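Local coordinates for protein separin (Saccharomyces cerevisiae, PDB 5U1T) that cleaves the Scc1 subunit of cohesin as a caspase-like cysteine protease, releasing sister chromatids at the onset of anaphase, at residues 1368-1373 against 1528-1533. Residues are numbered along the deposited sequence; the frame is centred on the assembly and turned at random.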
# COMPACT_ATOMS: atom_id res chain seq x y z
N LEU A 1368 -30.65 3.93 -30.13
CA LEU A 1368 -31.70 4.86 -29.72
C LEU A 1368 -32.61 5.28 -30.85
O LEU A 1368 -33.78 5.58 -30.61
CB LEU A 1368 -31.11 6.12 -29.08
CG LEU A 1368 -30.24 7.10 -29.89
CD1 LEU A 1368 -30.19 8.49 -29.22
CD2 LEU A 1368 -28.83 6.54 -30.10
N PHE A 1369 -32.11 5.34 -32.08
CA PHE A 1369 -32.94 5.78 -33.21
C PHE A 1369 -34.01 4.75 -33.54
O PHE A 1369 -33.73 3.56 -33.65
CB PHE A 1369 -32.08 6.08 -34.45
CG PHE A 1369 -31.33 7.37 -34.37
CD1 PHE A 1369 -31.97 8.58 -34.63
CD2 PHE A 1369 -29.97 7.39 -34.04
CE1 PHE A 1369 -31.27 9.80 -34.55
CE2 PHE A 1369 -29.26 8.61 -33.96
CZ PHE A 1369 -29.92 9.81 -34.22
N PRO A 1370 -35.25 5.21 -33.70
CA PRO A 1370 -36.35 4.33 -34.10
C PRO A 1370 -36.30 4.06 -35.61
O PRO A 1370 -37.18 4.52 -36.34
CB PRO A 1370 -37.59 5.12 -33.71
CG PRO A 1370 -37.16 6.55 -33.83
CD PRO A 1370 -35.70 6.59 -33.46
N TRP A 1371 -35.28 3.33 -36.05
CA TRP A 1371 -35.06 3.09 -37.47
C TRP A 1371 -36.30 2.54 -38.16
O TRP A 1371 -36.65 2.95 -39.27
CB TRP A 1371 -33.88 2.14 -37.68
CG TRP A 1371 -32.59 2.67 -37.18
CD1 TRP A 1371 -31.90 2.23 -36.09
CD2 TRP A 1371 -31.84 3.76 -37.72
NE1 TRP A 1371 -30.77 2.97 -35.93
CE2 TRP A 1371 -30.70 3.92 -36.91
CE3 TRP A 1371 -32.00 4.61 -38.82
CZ2 TRP A 1371 -29.73 4.89 -37.16
CZ3 TRP A 1371 -31.03 5.59 -39.07
CH2 TRP A 1371 -29.92 5.72 -38.24
N GLU A 1372 -36.96 1.62 -37.47
CA GLU A 1372 -38.07 0.88 -38.04
C GLU A 1372 -39.23 1.79 -38.42
O GLU A 1372 -40.15 1.36 -39.09
CB GLU A 1372 -38.54 -0.21 -37.06
CG GLU A 1372 -37.46 -1.25 -36.72
CD GLU A 1372 -36.58 -0.87 -35.51
OE1 GLU A 1372 -36.56 0.31 -35.12
OE2 GLU A 1372 -35.91 -1.77 -34.96
N CYS A 1373 -39.18 3.06 -38.03
CA CYS A 1373 -40.28 3.94 -38.37
C CYS A 1373 -39.98 4.88 -39.55
O CYS A 1373 -40.85 5.64 -39.98
CB CYS A 1373 -40.69 4.71 -37.13
SG CYS A 1373 -41.46 3.54 -35.91
N ASN A 1528 -39.82 -1.06 -25.14
CA ASN A 1528 -39.93 0.31 -25.62
C ASN A 1528 -38.65 1.07 -25.45
O ASN A 1528 -37.98 0.92 -24.46
CB ASN A 1528 -41.03 1.07 -24.88
CG ASN A 1528 -42.40 0.49 -25.12
OD1 ASN A 1528 -42.84 0.34 -26.26
ND2 ASN A 1528 -43.09 0.15 -24.02
N LEU A 1529 -38.35 1.93 -26.41
CA LEU A 1529 -37.10 2.68 -26.43
C LEU A 1529 -37.10 3.83 -25.44
O LEU A 1529 -36.04 4.32 -25.07
CB LEU A 1529 -36.83 3.22 -27.83
CG LEU A 1529 -36.53 2.22 -28.93
CD1 LEU A 1529 -36.57 2.96 -30.25
CD2 LEU A 1529 -35.18 1.55 -28.73
N TRP A 1530 -38.28 4.26 -25.02
CA TRP A 1530 -38.41 5.34 -24.03
C TRP A 1530 -39.71 5.19 -23.25
O TRP A 1530 -40.39 4.17 -23.39
CB TRP A 1530 -38.34 6.70 -24.72
CG TRP A 1530 -39.17 6.77 -25.96
CD1 TRP A 1530 -40.52 6.89 -26.04
CD2 TRP A 1530 -38.69 6.73 -27.31
NE1 TRP A 1530 -40.92 6.93 -27.36
CE2 TRP A 1530 -39.82 6.83 -28.16
CE3 TRP A 1530 -37.42 6.63 -27.89
CZ2 TRP A 1530 -39.71 6.83 -29.54
CZ3 TRP A 1530 -37.32 6.62 -29.26
CH2 TRP A 1530 -38.46 6.72 -30.08
N ASP A 1531 -40.07 6.18 -22.44
CA ASP A 1531 -41.29 6.06 -21.65
C ASP A 1531 -42.50 6.29 -22.53
O ASP A 1531 -42.48 7.13 -23.43
CB ASP A 1531 -41.33 7.05 -20.48
CG ASP A 1531 -40.11 6.96 -19.56
OD1 ASP A 1531 -39.45 5.89 -19.53
OD2 ASP A 1531 -39.82 7.96 -18.88
N VAL A 1532 -43.55 5.52 -22.27
CA VAL A 1532 -44.80 5.61 -23.01
C VAL A 1532 -45.97 5.85 -22.06
O VAL A 1532 -45.89 5.50 -20.89
CB VAL A 1532 -45.04 4.35 -23.82
CG1 VAL A 1532 -44.02 4.25 -24.92
CG2 VAL A 1532 -44.94 3.13 -22.91
N THR A 1533 -47.05 6.46 -22.53
CA THR A 1533 -48.18 6.78 -21.67
C THR A 1533 -49.31 5.76 -21.85
O THR A 1533 -49.48 5.19 -22.93
CB THR A 1533 -48.70 8.21 -21.94
OG1 THR A 1533 -49.19 8.31 -23.29
CG2 THR A 1533 -47.59 9.23 -21.71
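L1529 and W1530 reach P1370 and the carbonyl of L1368 from neighbouring positions by different first torsions. L1529 sets CG anti to its carbonyl carbon (chi1 -67°), and with an extended chi2 of 169° this brings CD1 up to the loop 1368-1373, whereas W1530 holds CG between its own backbone N and carbonyl carbon (chi1 45°), which carries the six-membered end of the indole to the adjoining part of the loop, CB and CG of the proline. CD1 of L1529 lies 3.8 Å from O of L1368 and 4.2 Å from CB of P1370. The indole meets the proline with its rim: CG of P1370 is 4.0 Å from CH2 of W1530, in the plane of the ring, and the two side chains cross at about a right angle. CZ3 of W1530 comes within 3.9 Å of O of L1368, again near the ring plane. CB of L1529 sits over one indole face, offset toward the rim, so the tryptophan packs back against its own neighbour. P1370 itself is the centre of an inverse gamma turn, with a weak hydrogen bond from N of W1371 to O of F1369.

Farther back, NE1 of W1530 donates a hydrogen bond to O of L1580, and M1226 of helix 1209-1237 also touches this side chain. The contact joins the loop after strand 1353-1362 to the loop after strand 1524-1528 in the caspase-like protease domain, with the W1530 side chain about 8 Å from that of C1497, the probable nucleophile. Chemically it is buried apolar packing, in which a methyl group and an aromatic edge lie against the carbonyl oxygen of L1368.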